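Local atomic coordinates of mutual gliding motility protein C (MglC) (Myxococcus xanthus DK 1622, PDB entry 7CT3), a protein that is a Roadblock/LC7-domain component of the polarity control system of a gliding bacterium and interacts with its paralog MglB. Residues Thr5-Val10 with Tyr90-Ala95; Val10-Glu15 with Asp31-Asp36; Glu71-Ser76 with Leu80-Leu85; Leu94-His97 with Asn101-Lys104. All blocks are in the same frame, centred on the assembly; numbering follows the deposited sequence.

Contact 1: residues Thr5-Val10 with Tyr90-Ala95; sequences THLESV and YFLVLA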
loop_
_atom_site.group_PDB
_atom_site.type_symbol
_atom_site.label_atom_id
_atom_site.label_comp_id
_atom_site.label_asym_id
_atom_site.label_seq_id
_atom_site.Cartn_x
_atom_site.Cartn_y
_atom_site.Cartn_z
ATOM N N THR A 5 21.560 -3.365 11.476
ATOM C CA THR A 5 21.305 -2.452 12.627
ATOM C C THR A 5 20.059 -1.599 12.338
ATOM O O THR A 5 19.243 -1.398 13.266
ATOM C CB THR A 5 22.536 -1.598 12.959
ATOM O OG1 THR A 5 22.254 -0.948 14.196
ATOM C CG2 THR A 5 22.879 -0.568 11.906
ATOM N N HIS A 6 19.902 -1.130 11.098
ATOM C CA HIS A 6 18.754 -0.286 10.664
ATOM C C HIS A 6 17.476 -1.132 10.626
ATOM O O HIS A 6 16.432 -0.632 11.076
ATOM C CB HIS A 6 19.051 0.382 9.317
ATOM C CG HIS A 6 20.276 1.231 9.336
ATOM N ND1 HIS A 6 20.470 2.220 10.278
ATOM C CD2 HIS A 6 21.367 1.244 8.540
ATOM C CE1 HIS A 6 21.628 2.807 10.063
ATOM N NE2 HIS A 6 22.200 2.227 9.003
ATOM N N LEU A 7 17.563 -2.368 10.120
ATOM C CA LEU A 7 16.411 -3.307 10.027
ATOM C C LEU A 7 15.928 -3.624 11.445
ATOM O O LEU A 7 14.704 -3.639 11.665
ATOM C CB LEU A 7 16.823 -4.584 9.287
ATOM C CG LEU A 7 17.422 -4.400 7.892
ATOM C CD1 LEU A 7 17.754 -5.746 7.271
ATOM C CD2 LEU A 7 16.490 -3.612 6.985
ATOM N N GLU A 8 16.860 -3.847 12.373
ATOM C CA GLU A 8 16.543 -4.154 13.793
ATOM C C GLU A 8 15.839 -2.944 14.421
ATOM O O GLU A 8 14.847 -3.153 15.142
ATOM C CB GLU A 8 17.807 -4.542 14.561
ATOM C CG GLU A 8 17.550 -4.794 16.037
ATOM C CD GLU A 8 18.741 -5.314 16.817
ATOM O OE1 GLU A 8 19.872 -5.213 16.305
ATOM O OE2 GLU A 8 18.531 -5.816 17.939
ATOM N N SER A 9 16.322 -1.729 14.150
ATOM C CA SER A 9 15.737 -0.467 14.677
ATOM C C SER A 9 14.267 -0.361 14.255
ATOM O O SER A 9 13.428 -0.006 15.108
ATOM C CB SER A 9 16.529 0.732 14.232
ATOM O OG SER A 9 15.884 1.932 14.634
ATOM N N VAL A 10 13.952 -0.682 12.997
ATOM C CA VAL A 10 12.554 -0.611 12.478
ATOM C C VAL A 10 11.683 -1.580 13.287
ATOM O O VAL A 10 10.655 -1.145 13.833
ATOM C CB VAL A 10 12.474 -0.906 10.969
ATOM C CG1 VAL A 10 11.031 -1.000 10.499
ATOM C CG2 VAL A 10 13.225 0.134 10.156
ATOM N N TYR A 90 17.550 -2.855 -5.392
ATOM C CA TYR A 90 17.107 -3.283 -4.037
ATOM C C TYR A 90 15.954 -2.423 -3.512
ATOM O O TYR A 90 15.913 -1.193 -3.752
ATOM C CB TYR A 90 18.276 -3.236 -3.052
ATOM C CG TYR A 90 19.449 -4.091 -3.449
ATOM C CD1 TYR A 90 19.327 -5.469 -3.542
ATOM C CD2 TYR A 90 20.678 -3.527 -3.746
ATOM C CE1 TYR A 90 20.397 -6.262 -3.924
ATOM C CE2 TYR A 90 21.759 -4.307 -4.124
ATOM C CZ TYR A 90 21.619 -5.682 -4.211
ATOM O OH TYR A 90 22.676 -6.461 -4.581
ATOM N N PHE A 91 15.051 -3.060 -2.766
ATOM C CA PHE A 91 13.984 -2.370 -2.000
ATOM C C PHE A 91 13.990 -2.864 -0.554
ATOM O O PHE A 91 14.507 -3.953 -0.248
ATOM C CB PHE A 91 12.613 -2.527 -2.656
ATOM C CG PHE A 91 12.089 -3.931 -2.802
ATOM C CD1 PHE A 91 12.460 -4.713 -3.887
ATOM C CD2 PHE A 91 11.187 -4.453 -1.883
ATOM C CE1 PHE A 91 11.958 -5.995 -4.038
ATOM C CE2 PHE A 91 10.677 -5.734 -2.045
ATOM C CZ PHE A 91 11.066 -6.501 -3.122
ATOM N N LEU A 92 13.418 -2.030 0.305
ATOM C CA LEU A 92 13.283 -2.239 1.761
ATOM C C LEU A 92 11.831 -2.635 2.025
ATOM O O LEU A 92 10.948 -1.948 1.489
ATOM C CB LEU A 92 13.655 -0.904 2.410
ATOM C CG LEU A 92 13.734 -0.867 3.929
ATOM C CD1 LEU A 92 14.779 -1.836 4.455
ATOM C CD2 LEU A 92 14.035 0.552 4.381
ATOM N N VAL A 93 11.587 -3.713 2.769
ATOM C CA VAL A 93 10.202 -4.190 3.062
ATOM C C VAL A 93 10.048 -4.390 4.570
ATOM O O VAL A 93 10.870 -5.097 5.175
ATOM C CB VAL A 93 9.822 -5.458 2.268
ATOM C CG1 VAL A 93 10.874 -6.545 2.352
ATOM C CG2 VAL A 93 8.461 -5.999 2.685
ATOM N N LEU A 94 9.018 -3.760 5.138
ATOM C CA LEU A 94 8.529 -4.002 6.511
ATOM C C LEU A 94 7.226 -4.798 6.423
ATOM O O LEU A 94 6.316 -4.372 5.684
ATOM C CB LEU A 94 8.314 -2.658 7.209
ATOM C CG LEU A 94 7.580 -2.717 8.546
ATOM C CD1 LEU A 94 8.360 -3.535 9.566
ATOM C CD2 LEU A 94 7.323 -1.311 9.064
ATOM N N ALA A 95 7.163 -5.925 7.130
ATOM C CA ALA A 95 5.938 -6.735 7.310
ATOM C C ALA A 95 5.522 -6.619 8.773
ATOM O O ALA A 95 6.400 -6.773 9.647
ATOM C CB ALA A 95 6.183 -8.169 6.917
#

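Contact 2: residues Val10-Glu15 with Asp31-Asp36; sequences VVNQVE and DTFQKD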
loop_
_atom_site.group_PDB
_atom_site.type_symbol
_atom_site.label_atom_id
_atom_site.label_comp_id
_atom_site.label_asym_id
_atom_site.label_seq_id
_atom_site.Cartn_x
_atom_site.Cartn_y
_atom_site.Cartn_z
ATOM N N VAL A 10 13.952 -0.682 12.997
ATOM C CA VAL A 10 12.554 -0.611 12.478
ATOM C C VAL A 10 11.683 -1.580 13.287
ATOM O O VAL A 10 10.655 -1.145 13.833
ATOM C CB VAL A 10 12.474 -0.906 10.969
ATOM C CG1 VAL A 10 11.031 -1.000 10.499
ATOM C CG2 VAL A 10 13.225 0.134 10.156
ATOM N N VAL A 11 12.089 -2.846 13.372
ATOM C CA VAL A 11 11.285 -3.911 14.041
ATOM C C VAL A 11 11.089 -3.520 15.513
ATOM O O VAL A 11 9.965 -3.683 16.015
ATOM C CB VAL A 11 11.932 -5.297 13.869
ATOM C CG1 VAL A 11 11.235 -6.357 14.707
ATOM C CG2 VAL A 11 11.951 -5.709 12.404
ATOM N N ASN A 12 12.126 -2.983 16.157
ATOM C CA ASN A 12 12.096 -2.601 17.595
ATOM C C ASN A 12 11.083 -1.467 17.815
ATOM O O ASN A 12 10.430 -1.471 18.867
ATOM C CB ASN A 12 13.491 -2.238 18.113
ATOM C CG ASN A 12 14.392 -3.440 18.311
ATOM O OD1 ASN A 12 13.941 -4.585 18.301
ATOM N ND2 ASN A 12 15.676 -3.190 18.513
ATOM N N GLN A 13 10.933 -0.550 16.854
ATOM C CA GLN A 13 10.104 0.678 17.011
ATOM C C GLN A 13 8.628 0.407 16.685
ATOM O O GLN A 13 7.781 1.145 17.200
ATOM C CB GLN A 13 10.624 1.798 16.109
ATOM C CG GLN A 13 11.926 2.422 16.582
ATOM C CD GLN A 13 12.341 3.549 15.669
ATOM O OE1 GLN A 13 11.734 4.618 15.660
ATOM N NE2 GLN A 13 13.374 3.311 14.878
ATOM N N VAL A 14 8.320 -0.578 15.836
ATOM C CA VAL A 14 6.952 -0.756 15.261
ATOM C C VAL A 14 6.261 -1.929 15.959
ATOM O O VAL A 14 6.723 -3.074 15.776
ATOM C CB VAL A 14 7.002 -0.954 13.734
ATOM C CG1 VAL A 14 5.622 -1.230 13.155
ATOM C CG2 VAL A 14 7.645 0.234 13.033
ATOM N N GLU A 15 5.189 -1.646 16.708
ATOM C CA GLU A 15 4.348 -2.674 17.377
ATOM C C GLU A 15 3.772 -3.594 16.296
ATOM O O GLU A 15 3.197 -3.072 15.317
ATOM C CB GLU A 15 3.223 -2.047 18.208
ATOM C CG GLU A 15 3.685 -1.254 19.427
ATOM C CD GLU A 15 5.024 -1.649 20.030
ATOM O OE1 GLU A 15 5.978 -0.849 19.920
ATOM O OE2 GLU A 15 5.109 -2.744 20.621
ATOM N N ASP A 31 19.286 -9.135 3.262
ATOM C CA ASP A 31 19.423 -9.088 4.741
ATOM C C ASP A 31 18.029 -8.972 5.356
ATOM O O ASP A 31 17.103 -8.517 4.660
ATOM C CB ASP A 31 20.353 -7.952 5.180
ATOM C CG ASP A 31 21.117 -8.228 6.469
ATOM O OD1 ASP A 31 20.782 -9.218 7.157
ATOM O OD2 ASP A 31 22.052 -7.456 6.772
ATOM N N THR A 32 17.888 -9.402 6.609
ATOM C CA THR A 32 16.620 -9.326 7.374
ATOM C C THR A 32 16.925 -9.145 8.858
ATOM O O THR A 32 18.059 -9.471 9.294
ATOM C CB THR A 32 15.734 -10.561 7.148
ATOM O OG1 THR A 32 14.386 -10.190 7.434
ATOM C CG2 THR A 32 16.109 -11.751 8.005
ATOM N N PHE A 33 15.937 -8.629 9.586
ATOM C CA PHE A 33 15.797 -8.785 11.053
ATOM C C PHE A 33 14.354 -9.205 11.346
ATOM O O PHE A 33 13.440 -8.472 10.937
ATOM C CB PHE A 33 16.171 -7.504 11.794
ATOM C CG PHE A 33 16.210 -7.707 13.285
ATOM C CD1 PHE A 33 15.052 -7.609 14.042
ATOM C CD2 PHE A 33 17.387 -8.080 13.917
ATOM C CE1 PHE A 33 15.080 -7.836 15.409
ATOM C CE2 PHE A 33 17.414 -8.299 15.286
ATOM C CZ PHE A 33 16.261 -8.180 16.028
ATOM N N GLN A 34 14.166 -10.357 11.997
ATOM C CA GLN A 34 12.830 -10.918 12.334
ATOM C C GLN A 34 12.549 -10.723 13.826
ATOM O O GLN A 34 13.487 -10.892 14.639
ATOM C CB GLN A 34 12.746 -12.402 11.980
ATOM C CG GLN A 34 12.849 -12.669 10.489
ATOM C CD GLN A 34 12.300 -14.016 10.088
ATOM O OE1 GLN A 34 11.918 -14.841 10.919
ATOM N NE2 GLN A 34 12.261 -14.250 8.790
ATOM N N LYS A 35 11.302 -10.370 14.154
ATOM C CA LYS A 35 10.731 -10.441 15.524
ATOM C C LYS A 35 11.144 -11.775 16.159
ATOM O O LYS A 35 10.645 -12.823 15.701
ATOM C CB LYS A 35 9.207 -10.311 15.454
ATOM C CG LYS A 35 8.477 -10.340 16.789
ATOM C CD LYS A 35 8.795 -9.157 17.681
ATOM C CE LYS A 35 7.965 -9.125 18.946
ATOM N NZ LYS A 35 6.548 -8.785 18.673
ATOM N N ASP A 36 12.046 -11.737 17.145
ATOM C CA ASP A 36 12.485 -12.923 17.930
ATOM C C ASP A 36 11.554 -13.106 19.137
ATOM O O ASP A 36 11.238 -14.271 19.469
ATOM C CB ASP A 36 13.941 -12.783 18.387
ATOM C CG ASP A 36 14.427 -13.940 19.247
ATOM O OD1 ASP A 36 14.208 -15.102 18.845
ATOM O OD2 ASP A 36 15.008 -13.670 20.319
#

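Contact 3: residues Glu71-Ser76 with Leu80-Leu85; sequences EVSVNS and LTVMRL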
loop_
_atom_site.group_PDB
_atom_site.type_symbol
_atom_site.label_atom_id
_atom_site.label_comp_id
_atom_site.label_asym_id
_atom_site.label_seq_id
_atom_site.Cartn_x
_atom_site.Cartn_y
_atom_site.Cartn_z
ATOM N N GLU A 71 6.338 4.759 -2.236
ATOM C CA GLU A 71 5.951 3.773 -1.192
ATOM C C GLU A 71 4.859 2.846 -1.740
ATOM O O GLU A 71 3.922 3.340 -2.393
ATOM C CB GLU A 71 5.530 4.561 0.048
ATOM C CG GLU A 71 5.079 3.742 1.238
ATOM C CD GLU A 71 4.378 4.626 2.263
ATOM O OE1 GLU A 71 3.230 5.027 2.000
ATOM O OE2 GLU A 71 4.999 4.965 3.291
ATOM N N VAL A 72 4.993 1.541 -1.499
ATOM C CA VAL A 72 4.018 0.511 -1.956
ATOM C C VAL A 72 3.687 -0.409 -0.778
ATOM O O VAL A 72 4.605 -0.732 -0.003
ATOM C CB VAL A 72 4.564 -0.275 -3.160
ATOM C CG1 VAL A 72 3.582 -1.336 -3.630
ATOM C CG2 VAL A 72 4.937 0.657 -4.304
ATOM N N SER A 73 2.418 -0.800 -0.662
ATOM C CA SER A 73 1.912 -1.787 0.327
ATOM C C SER A 73 1.133 -2.881 -0.401
ATOM O O SER A 73 0.296 -2.552 -1.264
ATOM C CB SER A 73 1.053 -1.126 1.373
ATOM O OG SER A 73 1.826 -0.241 2.161
ATOM N N VAL A 74 1.413 -4.137 -0.067
ATOM C CA VAL A 74 0.605 -5.307 -0.506
ATOM C C VAL A 74 0.172 -6.030 0.766
ATOM O O VAL A 74 1.059 -6.543 1.487
ATOM C CB VAL A 74 1.393 -6.207 -1.472
ATOM C CG1 VAL A 74 0.605 -7.445 -1.861
ATOM C CG2 VAL A 74 1.825 -5.443 -2.717
ATOM N N ASN A 75 -1.130 -6.014 1.051
ATOM C CA ASN A 75 -1.688 -6.407 2.368
ATOM C C ASN A 75 -2.608 -7.617 2.204
ATOM O O ASN A 75 -3.297 -7.726 1.174
ATOM C CB ASN A 75 -2.431 -5.246 3.030
ATOM C CG ASN A 75 -1.548 -4.041 3.278
ATOM O OD1 ASN A 75 -0.324 -4.160 3.346
ATOM N ND2 ASN A 75 -2.161 -2.877 3.420
ATOM N N SER A 76 -2.603 -8.489 3.206
ATOM C CA SER A 76 -3.553 -9.613 3.368
ATOM C C SER A 76 -4.451 -9.306 4.569
ATOM O O SER A 76 -4.304 -8.211 5.157
ATOM C CB SER A 76 -2.809 -10.906 3.537
ATOM O OG SER A 76 -2.052 -10.890 4.738
ATOM N N LEU A 80 0.322 -6.758 6.901
ATOM C CA LEU A 80 0.492 -5.483 6.167
ATOM C C LEU A 80 1.968 -5.350 5.802
ATOM O O LEU A 80 2.821 -5.791 6.601
ATOM C CB LEU A 80 0.035 -4.318 7.046
ATOM C CG LEU A 80 -1.280 -4.525 7.794
ATOM C CD1 LEU A 80 -1.587 -3.322 8.668
ATOM C CD2 LEU A 80 -2.429 -4.795 6.834
ATOM N N THR A 81 2.257 -4.782 4.636
ATOM C CA THR A 81 3.643 -4.507 4.191
ATOM C C THR A 81 3.758 -3.046 3.771
ATOM O O THR A 81 2.740 -2.449 3.355
ATOM C CB THR A 81 4.106 -5.461 3.085
ATOM O OG1 THR A 81 3.344 -5.203 1.907
ATOM C CG2 THR A 81 3.990 -6.915 3.494
ATOM N N VAL A 82 4.962 -2.509 3.925
ATOM C CA VAL A 82 5.386 -1.171 3.435
ATOM C C VAL A 82 6.740 -1.374 2.774
ATOM O O VAL A 82 7.614 -2.000 3.373
ATOM C CB VAL A 82 5.504 -0.144 4.577
ATOM C CG1 VAL A 82 5.687 1.258 4.023
ATOM C CG2 VAL A 82 4.330 -0.208 5.531
HETATM N N MSE A 83 6.895 -0.827 1.566
HETATM C CA MSE A 83 8.122 -0.980 0.806
HETATM C C MSE A 83 8.566 0.372 0.261
HETATM O O MSE A 83 7.730 1.169 -0.162
HETATM C CB MSE A 83 7.905 -1.960 -0.347
HETATM C CG MSE A 83 7.606 -3.362 0.097
HETATM SE SE MSE A 83 7.105 -4.432 -1.443
HETATM C CE MSE A 83 5.187 -4.073 -1.635
ATOM N N ARG A 84 9.888 0.592 0.271
ATOM C CA ARG A 84 10.508 1.774 -0.308
ATOM C C ARG A 84 11.756 1.363 -1.096
ATOM O O ARG A 84 12.350 0.312 -0.781
ATOM C CB ARG A 84 10.897 2.786 0.774
ATOM C CG ARG A 84 9.711 3.476 1.428
ATOM C CD ARG A 84 10.108 4.618 2.343
ATOM N NE ARG A 84 8.917 5.407 2.607
ATOM C CZ ARG A 84 8.567 6.523 1.974
ATOM N NH1 ARG A 84 9.348 7.068 1.056
ATOM N NH2 ARG A 84 7.433 7.114 2.292
ATOM N N LEU A 85 12.140 2.180 -2.078
ATOM C CA LEU A 85 13.317 1.948 -2.951
ATOM C C LEU A 85 14.595 2.294 -2.182
ATOM O O LEU A 85 14.634 3.353 -1.543
ATOM C CB LEU A 85 13.180 2.815 -4.206
ATOM C CG LEU A 85 14.147 2.478 -5.336
ATOM C CD1 LEU A 85 13.860 1.092 -5.891
ATOM C CD2 LEU A 85 14.069 3.526 -6.436
HETATM O O HOH W 1 7.107 4.327 4.387
HETATM O O HOH W 2 5.115 7.338 4.534
#

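Contact 4: residues Leu94-His97 with Asn101-Lys104; sequences LALH and NFGK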
loop_
_atom_site.group_PDB
_atom_site.type_symbol
_atom_site.label_atom_id
_atom_site.label_comp_id
_atom_site.label_asym_id
_atom_site.label_seq_id
_atom_site.Cartn_x
_atom_site.Cartn_y
_atom_site.Cartn_z
ATOM N N LEU A 94 9.018 -3.760 5.138
ATOM C CA LEU A 94 8.529 -4.002 6.511
ATOM C C LEU A 94 7.226 -4.798 6.423
ATOM O O LEU A 94 6.316 -4.372 5.684
ATOM C CB LEU A 94 8.314 -2.658 7.209
ATOM C CG LEU A 94 7.580 -2.717 8.546
ATOM C CD1 LEU A 94 8.360 -3.535 9.566
ATOM C CD2 LEU A 94 7.323 -1.311 9.064
ATOM N N ALA A 95 7.163 -5.925 7.130
ATOM C CA ALA A 95 5.938 -6.735 7.310
ATOM C C ALA A 95 5.522 -6.619 8.773
ATOM O O ALA A 95 6.400 -6.773 9.647
ATOM C CB ALA A 95 6.183 -8.169 6.917
ATOM N N LEU A 96 4.246 -6.335 9.031
ATOM C CA LEU A 96 3.711 -6.344 10.412
ATOM C C LEU A 96 2.364 -7.069 10.440
ATOM O O LEU A 96 1.706 -7.156 9.393
ATOM C CB LEU A 96 3.636 -4.909 10.950
ATOM C CG LEU A 96 2.810 -3.899 10.158
ATOM C CD1 LEU A 96 2.162 -2.898 11.093
ATOM C CD2 LEU A 96 3.659 -3.166 9.130
ATOM N N HIS A 97 2.007 -7.621 11.601
ATOM C CA HIS A 97 0.671 -8.209 11.874
ATOM C C HIS A 97 -0.384 -7.122 11.632
ATOM O O HIS A 97 -0.076 -5.948 11.895
ATOM C CB HIS A 97 0.633 -8.784 13.298
ATOM C CG HIS A 97 -0.599 -9.567 13.584
ATOM N ND1 HIS A 97 -1.783 -8.964 13.954
ATOM C CD2 HIS A 97 -0.838 -10.895 13.560
ATOM C CE1 HIS A 97 -2.704 -9.888 14.138
ATOM N NE2 HIS A 97 -2.148 -11.079 13.907
ATOM N N ASN A 101 0.766 -1.354 14.347
ATOM C CA ASN A 101 0.656 0.107 14.103
ATOM C C ASN A 101 1.157 0.415 12.687
ATOM O O ASN A 101 2.357 0.703 12.521
ATOM C CB ASN A 101 1.411 0.902 15.171
ATOM C CG ASN A 101 1.066 2.374 15.149
ATOM O OD1 ASN A 101 0.669 2.909 14.118
ATOM N ND2 ASN A 101 1.215 3.037 16.283
ATOM N N PHE A 102 0.260 0.373 11.702
ATOM C CA PHE A 102 0.586 0.567 10.264
ATOM C C PHE A 102 1.101 1.995 10.042
ATOM O O PHE A 102 2.085 2.166 9.305
ATOM C CB PHE A 102 -0.624 0.223 9.393
ATOM C CG PHE A 102 -0.346 0.175 7.911
ATOM C CD1 PHE A 102 0.700 -0.577 7.403
ATOM C CD2 PHE A 102 -1.151 0.861 7.018
ATOM C CE1 PHE A 102 0.940 -0.631 6.036
ATOM C CE2 PHE A 102 -0.915 0.802 5.655
ATOM C CZ PHE A 102 0.132 0.057 5.165
ATOM N N GLY A 103 0.465 2.987 10.668
ATOM C CA GLY A 103 0.883 4.401 10.589
ATOM C C GLY A 103 2.319 4.589 11.050
ATOM O O GLY A 103 3.091 5.263 10.354
ATOM N N LYS A 104 2.677 4.004 12.190
ATOM C CA LYS A 104 4.054 4.083 12.740
ATOM C C LYS A 104 5.004 3.353 11.781
ATOM O O LYS A 104 6.083 3.892 11.501
ATOM C CB LYS A 104 4.083 3.519 14.164
ATOM C CG LYS A 104 5.413 3.661 14.893
ATOM C CD LYS A 104 5.767 5.089 15.240
ATOM C CE LYS A 104 7.116 5.224 15.916
ATOM N NZ LYS A 104 7.217 4.366 17.120
#

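Contact 1: residues Thr5-Val10 with Tyr90-Ala95
The torsions of L7 and L92 bring their methyls together: L7 has CG opposite its carbonyl carbon (chi1 -55°) and leans CD2 off the helix, while L92 carries CG opposite its own backbone N (chi1 -174°) and lifts CD1 off the strand. This is helix-on-sheet packing in a Roadblock/LC7 domain, where helix 4-13 lies over the antiparallel sheet and meets its strand 90-97. L7 CD2 and L92 CD1 are 3.5 Å apart, a close touch for two methyls, and the two side chains slide past each other in opposite directions. One helical turn on, V10 points toward the strand and its side chain crosses that of L94 at a slant. L7 and V10, three residues apart, lie on the same side of the helix, whose turn is closed by bonds such as V10 N to H6 O at 3.1 Å. On the strand, L92 and L94 share the face under the helix, and V93 between them points to the far face. All four touching residues are buried, and the contact is wholly apolar. The apolar layer continues onto the neighbouring elements: C20 of strand 17-24 touches both L7 and V10, while L109 of helix 102-117 covers L92 and T112 of that helix meets V10. V10 CG1 sits over the fork of L94, 3.8 Å from L94 CD1 and 4.0 Å from L94 CD2.

Contact 2: residues Val10-Glu15 with Asp31-Asp36
V11 overlaps the ring of F33 with all three of its side-chain carbons, CB coming within 3.9 Å of F33 CD1. The contact joins the last turn of helix 4-13 to the end of strand 29-34, an outer strand of the Roadblock/LC7 sheet. The approach is oblique, and the branches of V11 divide the work. CG1 runs along the ring and on toward the next turn of chain, 4.1 Å from K35 N, whereas CG2 drops onto the strand backbone. Because chi1 of V11 is 172°, CG1 is the branch set opposite the backbone N, and this carries it toward K35. N12 adds a looser touch at the solvent side, its OD1 4.5 Å from F33 CE1. An alanine in place of V11 would probably leave a gap beside the F33 ring and uncover the peptide at K35, since both methyls that fill this angle would be gone. The preceding turn of the helix flanks F33 as well: E8 packs against the ring, while L7 lies nearer the F33 backbone and CB. V11 also touches A17 and C20 of strand 17-24, which continue the apolar layer; F33 shares backbone bonds with C20 of that strand. The helix gives out here: V10 O takes weak bonds from both Q13 N and V14 N, and V14 is the first residue to leave helical geometry. The nearest approach of the contact is made by the second methyl, V11 CG2, which rests 3.5 Å from F33 O.

Contact 3: residues Glu71-Ser76 with Leu80-Leu85
V72 and M83, a selenomethionine here, exchange both of their backbone bonds: V72 N gives to M83 O at 3.1 Å, and M83 N gives to V72 O at 2.8 Å. Beyond this single bridge, side chains take over the pairing. S73 OG donates to T81 O at 2.7 Å, in the carbonyl plane. T81 OG1, held between its backbone N and carbonyl carbon (chi1 67°), donates to V74 O at 2.7 Å, coming from 35° above that carbonyl plane. T81 N in turn gives a fairly straight bond to N75 OD1, 3.0 Å long. The two strands thus form an antiparallel beta-hairpin at the edge of the Roadblock/LC7 sheet, and residues 71-75 also ladder antiparallel with a strand of the second subunit, carrying the sheet across the dimer interface. N75 serves both sides of this edge, for its ND2 bonds E71 OE1 of the second subunit. A leucine in place of N75 would probably leave T81 N without its acceptor and E71 of the second subunit without one of its donors. Within the chain, E71 OE1 also forms a salt bridge with R106 NE of helix 102-117. E71 OE2 and R84 NH2 form a salt bridge, 3.4 Å apart, whose hydrogen bond is weak; the carboxylate and guanidinium planes are 74° apart. Two waters support it: each donates to E71 OE2, one accepting from R84 NE, the other from R84 NH2. On the face toward helix 44-61, the bent M83 chain puts CE 3.7 Å from V72 CG1 and 3.8 Å from V74 CG2.

Contact 4: residues Leu94-His97 with Asn101-Lys104
L96 turns its two methyls to different parts of the helix start: CD1 presses on the backbone at N101 and F102, and CD2 comes to the edge of the F102 ring. CD1 is 3.8 Å from N101 C and equally far from F102 N, so it covers the peptide link at which helix 102-117 begins. CD2 lies near the plane of the ring, 4.3 Å from F102 CD1, a looser approach to the rim and not over a face. L96 CB points toward the helix start, and with CG held between the backbone N and carbonyl carbon (chi1 57°) the fork lies against the N101-F102 peptide. F102 holds its CG opposite the backbone N (chi1 -171°), sending the ring across the sheet beyond L96. Its far rim reaches the hairpin, where CE1 packs on V82 and CZ on S73. N101, pointing away from L96, is the N-cap: its OD1 accepts from K104 N at 3.0 Å, the donor well above the carbonyl plane, 61° out of it. This bond satisfies one of the amides in the first turn and is likely to steady the peptide on which L96 rests. L80 and N75 add to the surroundings of the F102 ring, and R106 of the second subunit packs on it. K104 NZ has a weak bond to Q13 O at the end of helix 4-13. Helix 102-117 thus starts over the face of strand 90-97 that L96 lines, while A95 and H97 turn toward helix 44-61 on the sheet's other side.

In the fold
Strand 90-97 links contacts 1, 3 and 4: contacts 1 and 4 share L94 and A95 on it, with centres about 12 Å apart, and strand 79-87 of contact 3 lies beside it, bonding through L92 N to R84 O and L94 N to V82 O. Contacts 1 and 2, centres about 7 Å apart, share helix 4-13 and V10, and follow that helix from strand 90-97 to strand 29-34. Contacts 2 and 3 close in that order along the chain, both within the span bridged by contact 1, with centres about 15 Å apart across the chain's centre; contact 4 follows. One sheet carries the two terminal helices on one face, and its hairpin edge meets the second subunit.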